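Holo-[acyl-carrier-protein] synthase (Thermotoga maritima, PDB 5XUM) is an AcpS-type holo-[acyl-carrier-protein] synthase of the 4'-phosphopantetheinyl transferase superfamily, with three copies of the chain in its assembly. Local coordinates at residues Leu31-Arg35 / Lys36-Glu40; Leu71-Gly75 / Lys76-Cys80; Leu107-Lys111 / Gly112-Val116; Asp8-Val12 / Glu13-Glu17. All coordinates share one frame; numbering follows the deposited sequence.

Contacts 1 and 2 lie at the surface; contacts 3 and 4 are partly buried and reach other subunits with their charged groups. Contact 1 joins helix 26-34 to helix 38-56 by a cation over an aromatic ring, whereas contact 2 closes the hairpin 68-73/76-81 mainly with backbone bonds. The two touch through a salt bridge, and another, Arg38 to Glu17, ties contact 1 to contact 4. Contacts 3 and 4 grow from neighbouring strands of one sheet, 100-108 and 2-11, but stand on opposite sides of the chain's centre, about 34 Å apart between centres. Both rely on arginine-carboxylate pairs, spread over three residues in contact 3 and packed into a tight turn in contact 4.

Contact 1. Residues Leu31-Arg35 / Lys36-Glu40; sequences LFLTR and KRRRE
Arg38 lays its whole side chain across Phe32, which precedes it by six residues. Its CB stands against the ring atom CE1 of Phe32 at 3.6 Å, and CG follows, close to CE1 again and 3.8 Å from the backbone O of Arg35. A bend at chi3 (81°) then carries NE over the ring, 3.6 Å from Phe32 CZ. The guanidinium carbon CZ of Arg38 ends 4.1 Å from the centroid of the Phe32 ring and 26° off its normal, a cation-pi contact over the face. The two planes are tilted by 45°, which brings NH1 of Arg38 down to 3.2 Å from Phe32 CE2, while NH2 passes the carbonyl O of Phe32 without bonding to it. NE is also held by a salt bridge to Glu17, so the carboxylate and the ring fix the guanidinium together. One residue earlier, at the N-cap position, Arg37 grips Glu40 side-on, NE reaching OE1 at 2.7 Å and NH1 reaching OE2. Phe32 is buried and also packs on Leu24 and Ile42. The arrangement is a short helix-loop-helix junction, in which a cation-pi contact bridges the end of helix 26-34 and the first turn of helix 38-56.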
loop_
_atom_site.group_PDB
_atom_site.type_symbol
_atom_site.label_atom_id
_atom_site.label_comp_id
_atom_site.label_asym_id
_atom_site.label_seq_id
_atom_site.Cartn_x
_atom_site.Cartn_y
_atom_site.Cartn_z
ATOM N N LEU A 31 -11.093 -23.147 11.614
ATOM C CA LEU A 31 -11.899 -22.054 11.074
ATOM C C LEU A 31 -12.678 -22.508 9.836
ATOM O O LEU A 31 -13.817 -22.085 9.623
ATOM C CB LEU A 31 -11.005 -20.849 10.751
ATOM C CG LEU A 31 -11.630 -19.507 10.355
ATOM C CD1 LEU A 31 -12.460 -18.910 11.484
ATOM C CD2 LEU A 31 -10.539 -18.538 9.929
ATOM N N PHE A 32 -12.055 -23.378 9.041
ATOM C CA PHE A 32 -12.654 -23.956 7.834
ATOM C C PHE A 32 -13.923 -24.766 8.123
ATOM O O PHE A 32 -14.887 -24.712 7.353
ATOM C CB PHE A 32 -11.610 -24.812 7.098
ATOM C CG PHE A 32 -12.109 -25.455 5.828
ATOM C CD1 PHE A 32 -12.762 -24.711 4.851
ATOM C CD2 PHE A 32 -11.885 -26.808 5.595
ATOM C CE1 PHE A 32 -13.207 -25.308 3.682
ATOM C CE2 PHE A 32 -12.323 -27.411 4.425
ATOM C CZ PHE A 32 -12.987 -26.659 3.467
ATOM N N LEU A 33 -13.919 -25.503 9.234
ATOM C CA LEU A 33 -15.072 -26.311 9.649
ATOM C C LEU A 33 -16.291 -25.455 10.003
ATOM O O LEU A 33 -17.431 -25.881 9.818
ATOM C CB LEU A 33 -14.705 -27.220 10.830
ATOM C CG LEU A 33 -13.689 -28.349 10.611
ATOM C CD1 LEU A 33 -13.199 -28.896 11.944
ATOM C CD2 LEU A 33 -14.258 -29.469 9.748
ATOM N N THR A 34 -16.034 -24.248 10.504
ATOM C CA THR A 34 -17.084 -23.297 10.878
ATOM C C THR A 34 -17.742 -22.665 9.648
ATOM O O THR A 34 -18.905 -22.260 9.698
ATOM C CB THR A 34 -16.523 -22.170 11.775
ATOM O OG1 THR A 34 -15.540 -22.703 12.671
ATOM C CG2 THR A 34 -17.635 -21.507 12.585
ATOM N N ARG A 35 -16.995 -22.597 8.548
ATOM C CA ARG A 35 -17.423 -21.867 7.352
ATOM C C ARG A 35 -18.524 -22.546 6.544
ATOM O O ARG A 35 -18.462 -23.746 6.268
ATOM C CB ARG A 35 -16.221 -21.553 6.451
ATOM C CG ARG A 35 -15.340 -20.434 6.980
ATOM C CD ARG A 35 -16.065 -19.099 6.930
ATOM N NE ARG A 35 -15.821 -18.312 8.134
ATOM C CZ ARG A 35 -14.986 -17.281 8.211
ATOM N NH1 ARG A 35 -14.842 -16.638 9.361
ATOM N NH2 ARG A 35 -14.300 -16.886 7.144
ATOM N N LYS A 36 -19.527 -21.754 6.174
ATOM C CA LYS A 36 -20.637 -22.214 5.343
ATOM C C LYS A 36 -20.194 -22.351 3.885
ATOM O O LYS A 36 -20.406 -23.393 3.264
ATOM C CB LYS A 36 -21.824 -21.252 5.473
ATOM C CG LYS A 36 -23.015 -21.568 4.579
ATOM C CD LYS A 36 -24.126 -20.547 4.776
ATOM C CE LYS A 36 -24.992 -20.413 3.533
ATOM N NZ LYS A 36 -24.273 -19.711 2.431
ATOM N N ARG A 37 -19.578 -21.300 3.347
ATOM C CA ARG A 37 -19.058 -21.322 1.981
ATOM C C ARG A 37 -17.610 -21.816 1.974
ATOM O O ARG A 37 -16.668 -21.039 2.148
ATOM C CB ARG A 37 -19.205 -19.948 1.321
ATOM C CG ARG A 37 -20.648 -19.603 0.978
ATOM C CD ARG A 37 -20.889 -18.102 0.898
ATOM N NE ARG A 37 -20.321 -17.498 -0.307
ATOM C CZ ARG A 37 -20.906 -17.495 -1.505
ATOM N NH1 ARG A 37 -20.302 -16.914 -2.533
ATOM N NH2 ARG A 37 -22.088 -18.072 -1.685
ATOM N N ARG A 38 -17.460 -23.124 1.779
ATOM C CA ARG A 38 -16.176 -23.809 1.915
ATOM C C ARG A 38 -15.218 -23.519 0.762
ATOM O O ARG A 38 -14.027 -23.296 0.987
ATOM C CB ARG A 38 -16.389 -25.320 2.064
ATOM C CG ARG A 38 -17.147 -25.712 3.323
ATOM C CD ARG A 38 -17.481 -27.191 3.358
ATOM N NE ARG A 38 -16.355 -28.011 3.807
ATOM C CZ ARG A 38 -16.021 -28.211 5.082
ATOM N NH1 ARG A 38 -14.981 -28.978 5.379
ATOM N NH2 ARG A 38 -16.717 -27.646 6.062
ATOM N N ARG A 39 -15.743 -23.519 -0.462
ATOM C CA ARG A 39 -14.928 -23.297 -1.657
ATOM C C ARG A 39 -14.356 -21.880 -1.701
ATOM O O ARG A 39 -13.216 -21.679 -2.120
ATOM C CB ARG A 39 -15.736 -23.587 -2.922
ATOM C CG ARG A 39 -14.892 -24.064 -4.092
ATOM C CD ARG A 39 -15.764 -24.626 -5.199
ATOM N NE ARG A 39 -15.011 -25.517 -6.078
ATOM C CZ ARG A 39 -15.491 -26.063 -7.191
ATOM N NH1 ARG A 39 -16.733 -25.810 -7.583
ATOM N NH2 ARG A 39 -14.722 -26.860 -7.922
ATOM N N GLU A 40 -15.156 -20.910 -1.263
ATOM C CA GLU A 40 -14.720 -19.523 -1.152
ATOM C C GLU A 40 -13.593 -19.357 -0.142
ATOM O O GLU A 40 -12.637 -18.622 -0.393
ATOM C CB GLU A 40 -15.880 -18.624 -0.745
ATOM C CG GLU A 40 -16.778 -18.201 -1.889
ATOM C CD GLU A 40 -17.400 -16.842 -1.640
ATOM O OE1 GLU A 40 -17.807 -16.567 -0.489
ATOM O OE2 GLU A 40 -17.484 -16.046 -2.597
#

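Contact 2. Residues Leu71-Gly75 / Lys76-Cys80; sequences LESNG and KPVLC
The flat groups that meet between Leu71 and Val78 are peptide units. Val78 N comes to Leu71 O at 2.9 Å from above the carbonyl plane, 50° out of it, and the same oxygen takes a CA-H...O contact from Pro77 CA at 3.2 Å. In return Leu71 N reaches Val78 O at 2.9 Å. Ser73 and Lys76 form the second hydrogen-bonded pair, Ser73 N to Lys76 O and Lys76 N to Ser73 O, both at 3.2 Å. Between the two pairs Glu72 faces Pro77 in a non-hydrogen-bonded pair, and Glu72 CA makes a longer CA-H...O contact to Lys76 O. Asn74 and Gly75 close the two-residue hairpin with angles nearest a type II' turn, distorted at Gly75. On one face Ser73 OG lies 3.8 Å from Val78 CG2. Leu71 CD1 rests 4.3 Å from Cys80 CB, and both side chains pack on Leu166 of strand 166-167. On the Glu72 face, the carboxylate is salt-bridged to Arg35 and its chain lies on Leu31 of helix 26-34, while Pro77 packs on Val93 of strand 90-97. The hairpin is thus flanked by helix and strands, and its turn packs against Gly57 of the second subunit.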
loop_
_atom_site.group_PDB
_atom_site.type_symbol
_atom_site.label_atom_id
_atom_site.label_comp_id
_atom_site.label_asym_id
_atom_site.label_seq_id
_atom_site.Cartn_x
_atom_site.Cartn_y
_atom_site.Cartn_z
ATOM N N LEU A 71 -5.899 -16.109 9.953
ATOM C CA LEU A 71 -7.005 -16.306 10.877
ATOM C C LEU A 71 -7.945 -15.110 10.788
ATOM O O LEU A 71 -7.851 -14.315 9.848
ATOM C CB LEU A 71 -6.479 -16.504 12.304
ATOM C CG LEU A 71 -5.369 -17.549 12.484
ATOM C CD1 LEU A 71 -4.878 -17.590 13.923
ATOM C CD2 LEU A 71 -5.822 -18.929 12.027
ATOM N N GLU A 72 -8.854 -14.988 11.750
ATOM C CA GLU A 72 -9.801 -13.877 11.764
ATOM C C GLU A 72 -9.970 -13.239 13.138
ATOM O O GLU A 72 -10.180 -13.927 14.137
ATOM C CB GLU A 72 -11.162 -14.313 11.213
ATOM C CG GLU A 72 -11.192 -14.452 9.699
ATOM C CD GLU A 72 -12.594 -14.441 9.119
ATOM O OE1 GLU A 72 -13.557 -14.125 9.854
ATOM O OE2 GLU A 72 -12.730 -14.747 7.916
ATOM N N SER A 73 -9.849 -11.915 13.164
ATOM C CA SER A 73 -10.246 -11.100 14.302
ATOM C C SER A 73 -11.319 -10.152 13.792
ATOM O O SER A 73 -11.095 -9.418 12.825
ATOM C CB SER A 73 -9.058 -10.323 14.868
ATOM O OG SER A 73 -8.094 -11.200 15.426
ATOM N N ASN A 74 -12.480 -10.182 14.443
ATOM C CA ASN A 74 -13.698 -9.537 13.939
ATOM C C ASN A 74 -14.140 -10.196 12.629
ATOM O O ASN A 74 -14.651 -11.320 12.639
ATOM C CB ASN A 74 -13.518 -8.016 13.778
ATOM C CG ASN A 74 -12.964 -7.352 15.028
ATOM O OD1 ASN A 74 -13.412 -7.622 16.145
ATOM N ND2 ASN A 74 -11.988 -6.469 14.844
ATOM N N GLY A 75 -13.929 -9.506 11.509
ATOM C CA GLY A 75 -14.225 -10.059 10.189
ATOM C C GLY A 75 -13.036 -9.993 9.246
ATOM O O GLY A 75 -13.098 -10.492 8.121
ATOM N N LYS A 76 -11.951 -9.379 9.719
ATOM C CA LYS A 76 -10.747 -9.162 8.921
ATOM C C LYS A 76 -9.747 -10.317 9.075
ATOM O O LYS A 76 -9.534 -10.808 10.188
ATOM C CB LYS A 76 -10.095 -7.827 9.313
ATOM C CG LYS A 76 -8.840 -7.463 8.525
ATOM C CD LYS A 76 -8.193 -6.173 9.013
ATOM C CE LYS A 76 -8.750 -4.957 8.287
ATOM N NZ LYS A 76 -8.032 -3.697 8.631
ATOM N N PRO A 77 -9.137 -10.758 7.955
ATOM C CA PRO A 77 -8.045 -11.731 8.026
ATOM C C PRO A 77 -6.847 -11.163 8.781
ATOM O O PRO A 77 -6.567 -9.965 8.681
ATOM C CB PRO A 77 -7.674 -11.959 6.556
ATOM C CG PRO A 77 -8.879 -11.555 5.783
ATOM C CD PRO A 77 -9.484 -10.426 6.560
ATOM N N VAL A 78 -6.172 -12.014 9.551
ATOM C CA VAL A 78 -4.971 -11.615 10.295
ATOM C C VAL A 78 -3.843 -12.614 10.034
ATOM O O VAL A 78 -4.054 -13.829 10.090
ATOM C CB VAL A 78 -5.236 -11.499 11.819
ATOM C CG1 VAL A 78 -4.006 -10.974 12.547
ATOM C CG2 VAL A 78 -6.427 -10.592 12.098
ATOM N N LEU A 79 -2.650 -12.093 9.749
ATOM C CA LEU A 79 -1.484 -12.927 9.467
ATOM C C LEU A 79 -0.957 -13.618 10.724
ATOM O O LEU A 79 -0.771 -12.982 11.765
ATOM C CB LEU A 79 -0.365 -12.100 8.815
ATOM C CG LEU A 79 0.931 -12.848 8.466
ATOM C CD1 LEU A 79 0.768 -13.608 7.162
ATOM C CD2 LEU A 79 2.129 -11.914 8.383
ATOM N N CYS A 80 -0.732 -14.925 10.607
ATOM C CA CYS A 80 -0.067 -15.712 11.637
ATOM C C CYS A 80 1.104 -16.459 11.009
ATOM O O CYS A 80 0.920 -17.269 10.097
ATOM C CB CYS A 80 -1.039 -16.691 12.306
ATOM S SG CYS A 80 -0.287 -17.731 13.587
#

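Contact 3. Residues Leu107-Lys111 / Gly112-Val116; sequences LEKRK and GDIIV
Arg110 and Asp113 are joined by a salt bridge, NH1 of Arg110 lying 3.6 Å from OD2 of Asp113. The oxygen approaches the edge of the guanidinium, near its plane, and the carboxylate is turned 60° against that plane; at this length the pair is ionic, without a hydrogen bond. A firmer ionic pair sits within the first segment: NE of Arg110 donates to OE1 of Glu108 at 3.0 Å (158° at the hydrogen), with the oxygen close to the guanidinium plane. Extension of the Arg110 chain from CG to NE lets one guanidinium span both carboxylates. Its NH2 bonds to the backbone O of Ile2 of the second subunit, and Tyr90 adds a cation-pi contact. Glu108 has further partners, His92 at OE1 and N of Ile2 of the second subunit at OE2.

Among the other polar contacts, Lys109 turns back at chi2 (60°), and its NZ reaches the carbonyl O of Arg110 in a weak bond of 3.2 Å and also bonds to Thr141 O. The backbone is anchored by acids: Gly112 N bonds to Glu140, and Asp113 N to Glu138.

Van der Waals contact across the segments is slight: the methyl CD1 of Ile114 lies 4.0 Å from the charged NZ of Lys109, the two side chains crossing at about a right angle, and Ile114 packs on Leu159 and Tyr162 of strand 158-162.

Gly112 and Asp113 both have positive phi where the chain turns into strand 114-117. The whole is a salt-bridge network of Glu108, Arg110 and Asp113 on the linker between two antiparallel sheets, placed at a subunit interface.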
loop_
_atom_site.group_PDB
_atom_site.type_symbol
_atom_site.label_atom_id
_atom_site.label_comp_id
_atom_site.label_asym_id
_atom_site.label_seq_id
_atom_site.Cartn_x
_atom_site.Cartn_y
_atom_site.Cartn_z
ATOM N N LEU A 107 3.332 -5.399 3.365
ATOM C CA LEU A 107 4.232 -5.611 4.494
ATOM C C LEU A 107 4.945 -4.312 4.857
ATOM O O LEU A 107 5.464 -3.608 3.987
ATOM C CB LEU A 107 5.230 -6.739 4.200
ATOM C CG LEU A 107 4.642 -8.110 3.824
ATOM C CD1 LEU A 107 5.749 -9.103 3.514
ATOM C CD2 LEU A 107 3.726 -8.662 4.908
ATOM N N GLU A 108 4.952 -4.000 6.148
ATOM C CA GLU A 108 5.472 -2.728 6.646
ATOM C C GLU A 108 6.416 -2.957 7.825
ATOM O O GLU A 108 6.176 -3.825 8.668
ATOM C CB GLU A 108 4.306 -1.822 7.071
ATOM C CG GLU A 108 4.703 -0.454 7.624
ATOM C CD GLU A 108 3.529 0.332 8.189
ATOM O OE1 GLU A 108 2.638 -0.269 8.834
ATOM O OE2 GLU A 108 3.504 1.567 8.003
ATOM N N LYS A 109 7.497 -2.183 7.861
ATOM C CA LYS A 109 8.353 -2.118 9.039
ATOM C C LYS A 109 8.163 -0.760 9.706
ATOM O O LYS A 109 8.549 0.277 9.157
ATOM C CB LYS A 109 9.826 -2.374 8.678
ATOM C CG LYS A 109 10.844 -2.052 9.777
ATOM C CD LYS A 109 10.614 -2.859 11.046
ATOM C CE LYS A 109 11.579 -2.445 12.146
ATOM N NZ LYS A 109 11.090 -2.878 13.483
ATOM N N ARG A 110 7.539 -0.775 10.879
ATOM C CA ARG A 110 7.393 0.429 11.684
ATOM C C ARG A 110 8.483 0.467 12.739
ATOM O O ARG A 110 8.867 -0.573 13.281
ATOM C CB ARG A 110 6.040 0.462 12.388
ATOM C CG ARG A 110 4.842 0.720 11.493
ATOM C CD ARG A 110 3.634 1.025 12.361
ATOM N NE ARG A 110 2.368 0.856 11.656
ATOM C CZ ARG A 110 1.178 0.862 12.250
ATOM N NH1 ARG A 110 1.091 1.018 13.566
ATOM N NH2 ARG A 110 0.075 0.704 11.532
ATOM N N LYS A 111 8.976 1.669 13.021
ATOM C CA LYS A 111 9.861 1.902 14.156
ATOM C C LYS A 111 9.103 1.518 15.425
ATOM O O LYS A 111 7.976 1.972 15.639
ATOM C CB LYS A 111 10.290 3.376 14.196
ATOM C CG LYS A 111 11.111 3.789 15.413
ATOM C CD LYS A 111 11.305 5.300 15.446
ATOM C CE LYS A 111 11.865 5.781 16.777
ATOM N NZ LYS A 111 13.306 5.443 16.955
ATOM N N GLY A 112 9.710 0.659 16.240
ATOM C CA GLY A 112 9.108 0.217 17.494
ATOM C C GLY A 112 7.942 -0.732 17.298
ATOM O O GLY A 112 7.977 -1.594 16.413
ATOM N N ASP A 113 6.911 -0.563 18.130
ATOM C CA ASP A 113 5.691 -1.389 18.098
ATOM C C ASP A 113 5.948 -2.875 18.360
ATOM O O ASP A 113 5.196 -3.742 17.906
ATOM C CB ASP A 113 4.900 -1.182 16.793
ATOM C CG ASP A 113 3.759 -0.192 16.948
ATOM O OD1 ASP A 113 2.994 -0.305 17.931
ATOM O OD2 ASP A 113 3.610 0.688 16.073
ATOM N N ILE A 114 7.018 -3.150 19.098
ATOM C CA ILE A 114 7.336 -4.491 19.562
ATOM C C ILE A 114 7.343 -4.440 21.090
ATOM O O ILE A 114 8.149 -3.726 21.688
ATOM C CB ILE A 114 8.690 -4.975 18.997
ATOM C CG1 ILE A 114 8.600 -5.129 17.471
ATOM C CG2 ILE A 114 9.113 -6.291 19.635
ATOM C CD1 ILE A 114 9.899 -4.870 16.745
ATOM N N ILE A 115 6.423 -5.177 21.709
ATOM C CA ILE A 115 6.234 -5.126 23.159
ATOM C C ILE A 115 6.846 -6.354 23.827
ATOM O O ILE A 115 6.548 -7.490 23.453
ATOM C CB ILE A 115 4.739 -4.986 23.551
ATOM C CG1 ILE A 115 4.025 -3.920 22.695
ATOM C CG2 ILE A 115 4.586 -4.707 25.047
ATOM C CD1 ILE A 115 4.566 -2.506 22.815
ATOM N N VAL A 116 7.710 -6.103 24.811
ATOM C CA VAL A 116 8.441 -7.150 25.525
ATOM C C VAL A 116 8.357 -6.922 27.037
ATOM O O VAL A 116 8.549 -5.802 27.515
ATOM C CB VAL A 116 9.929 -7.193 25.093
ATOM C CG1 VAL A 116 10.714 -8.189 25.936
ATOM C CG2 VAL A 116 10.061 -7.539 23.616
#

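Contact 4. Residues Asp8-Val12 / Glu13-Glu17; sequences DVLEV and ERVPE
Two overlapping beta turns, from Glu11 to Arg14 and from Val12 to Val15, take the chain out of strand 2-11 toward helix 20-23. In the first, Arg14 N bonds to Glu11 O at 3.3 Å with a bent geometry; in the second, a type I turn, Val15 N reaches Val12 O at 3.0 Å and 159°.

The first turn brings Arg14 back onto Glu11. With a bend at chi3 (-82°), the guanidinium folds over so that CB of Glu11 lies 3.7 Å above one of its faces, toward the rim. OE1 of Glu11 is met by both NH1 of Arg14 at 2.8 Å and NE at 3.0 Å; the pair is a salt bridge, but each hydrogen bond is weak in angle. The carboxylate and guanidinium planes stand at 90°. Arg14 NH1 also bridges to Asp98 of the third subunit, whose other carboxylate oxygen accepts from Glu11 N.

On the buried side Leu10 CD1 touches Val15 CG2 at 3.7 Å, their side chains crossing at about a right angle; CG2 also packs on Glu11 O at 3.5 Å. Leu10 rests further on Ala43 and Phe46 of helix 38-56, and Val15 O accepts from Arg39. A bound glycerol lies about 4 Å from the Leu10 side chain.

The turn therefore has an apolar side, Leu10 and Val15, turned to helix 38-56, and a charged side, Glu11 and Arg14, turned to the third subunit. Arg14, shared between Glu11 of its own chain and Asp98 of the third subunit, is likely to balance both acids, which would couple the turn to the trimer interface.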
loop_
_atom_site.group_PDB
_atom_site.type_symbol
_atom_site.label_atom_id
_atom_site.label_comp_id
_atom_site.label_asym_id
_atom_site.label_seq_id
_atom_site.Cartn_x
_atom_site.Cartn_y
_atom_site.Cartn_z
ATOM N N ASP A 8 -3.044 -11.017 -5.582
ATOM C CA ASP A 8 -3.363 -12.288 -6.235
ATOM C C ASP A 8 -4.823 -12.356 -6.650
ATOM O O ASP A 8 -5.705 -11.966 -5.889
ATOM C CB ASP A 8 -3.017 -13.491 -5.350
ATOM C CG ASP A 8 -2.894 -14.785 -6.151
ATOM O OD1 ASP A 8 -3.605 -15.766 -5.834
ATOM O OD2 ASP A 8 -2.087 -14.821 -7.106
ATOM N N VAL A 9 -5.063 -12.853 -7.861
ATOM C CA VAL A 9 -6.418 -13.050 -8.376
ATOM C C VAL A 9 -6.619 -14.516 -8.778
ATOM O O VAL A 9 -5.753 -15.113 -9.419
ATOM C CB VAL A 9 -6.736 -12.074 -9.548
ATOM C CG1 VAL A 9 -5.837 -12.320 -10.753
ATOM C CG2 VAL A 9 -8.210 -12.137 -9.946
ATOM N N LEU A 10 -7.746 -15.099 -8.375
ATOM C CA LEU A 10 -8.086 -16.458 -8.795
ATOM C C LEU A 10 -9.589 -16.678 -8.908
ATOM O O LEU A 10 -10.371 -16.132 -8.121
ATOM C CB LEU A 10 -7.432 -17.517 -7.890
ATOM C CG LEU A 10 -7.550 -17.454 -6.366
ATOM C CD1 LEU A 10 -8.894 -17.989 -5.906
ATOM C CD2 LEU A 10 -6.429 -18.255 -5.720
ATOM N N GLU A 11 -9.981 -17.474 -9.900
ATOM C CA GLU A 11 -11.377 -17.847 -10.089
ATOM C C GLU A 11 -11.744 -18.898 -9.046
ATOM O O GLU A 11 -11.152 -19.980 -9.011
ATOM C CB GLU A 11 -11.606 -18.374 -11.511
ATOM C CG GLU A 11 -13.067 -18.391 -11.950
ATOM C CD GLU A 11 -13.245 -18.514 -13.457
ATOM O OE1 GLU A 11 -12.292 -18.929 -14.155
ATOM O OE2 GLU A 11 -14.349 -18.197 -13.950
ATOM N N VAL A 12 -12.709 -18.558 -8.191
ATOM C CA VAL A 12 -13.127 -19.414 -7.077
ATOM C C VAL A 12 -13.546 -20.811 -7.546
ATOM O O VAL A 12 -13.099 -21.815 -6.982
ATOM C CB VAL A 12 -14.265 -18.762 -6.250
ATOM C CG1 VAL A 12 -14.867 -19.751 -5.256
ATOM C CG2 VAL A 12 -13.759 -17.523 -5.525
ATOM N N GLU A 13 -14.380 -20.859 -8.586
ATOM C CA GLU A 13 -14.949 -22.112 -9.099
ATOM C C GLU A 13 -13.899 -23.143 -9.524
ATOM O O GLU A 13 -14.138 -24.348 -9.424
ATOM C CB GLU A 13 -15.905 -21.832 -10.264
ATOM C CG GLU A 13 -16.920 -22.939 -10.524
ATOM C CD GLU A 13 -17.689 -22.746 -11.818
ATOM O OE1 GLU A 13 -18.938 -22.730 -11.766
ATOM O OE2 GLU A 13 -17.050 -22.609 -12.884
ATOM N N ARG A 14 -12.743 -22.672 -9.987
ATOM C CA ARG A 14 -11.684 -23.573 -10.451
ATOM C C ARG A 14 -10.684 -23.985 -9.359
ATOM O O ARG A 14 -9.701 -24.677 -9.640
ATOM C CB ARG A 14 -10.975 -22.997 -11.686
ATOM C CG ARG A 14 -11.803 -23.117 -12.960
ATOM C CD ARG A 14 -10.975 -22.889 -14.217
ATOM N NE ARG A 14 -10.793 -21.470 -14.518
ATOM C CZ ARG A 14 -9.683 -20.778 -14.269
ATOM N NH1 ARG A 14 -9.625 -19.491 -14.586
ATOM N NH2 ARG A 14 -8.632 -21.364 -13.708
ATOM N N VAL A 15 -10.950 -23.572 -8.120
ATOM C CA VAL A 15 -10.162 -24.000 -6.960
ATOM C C VAL A 15 -10.830 -25.216 -6.305
ATOM O O VAL A 15 -11.971 -25.121 -5.844
ATOM C CB VAL A 15 -9.990 -22.868 -5.918
ATOM C CG1 VAL A 15 -9.209 -23.360 -4.705
ATOM C CG2 VAL A 15 -9.300 -21.660 -6.536
ATOM N N PRO A 16 -10.126 -26.365 -6.273
ATOM C CA PRO A 16 -10.683 -27.570 -5.657
ATOM C C PRO A 16 -10.685 -27.492 -4.134
ATOM O O PRO A 16 -9.736 -26.977 -3.537
ATOM C CB PRO A 16 -9.732 -28.686 -6.121
ATOM C CG PRO A 16 -8.917 -28.096 -7.222
ATOM C CD PRO A 16 -8.825 -26.635 -6.906
ATOM N N GLU A 17 -11.751 -28.007 -3.525
ATOM C CA GLU A 17 -11.897 -28.055 -2.071
ATOM C C GLU A 17 -10.877 -29.010 -1.440
ATOM O O GLU A 17 -10.527 -28.868 -0.265
ATOM C CB GLU A 17 -13.325 -28.475 -1.706
ATOM C CG GLU A 17 -13.778 -28.072 -0.309
ATOM C CD GLU A 17 -15.238 -28.406 -0.038
ATOM O OE1 GLU A 17 -15.539 -28.911 1.064
ATOM O OE2 GLU A 17 -16.089 -28.164 -0.924
#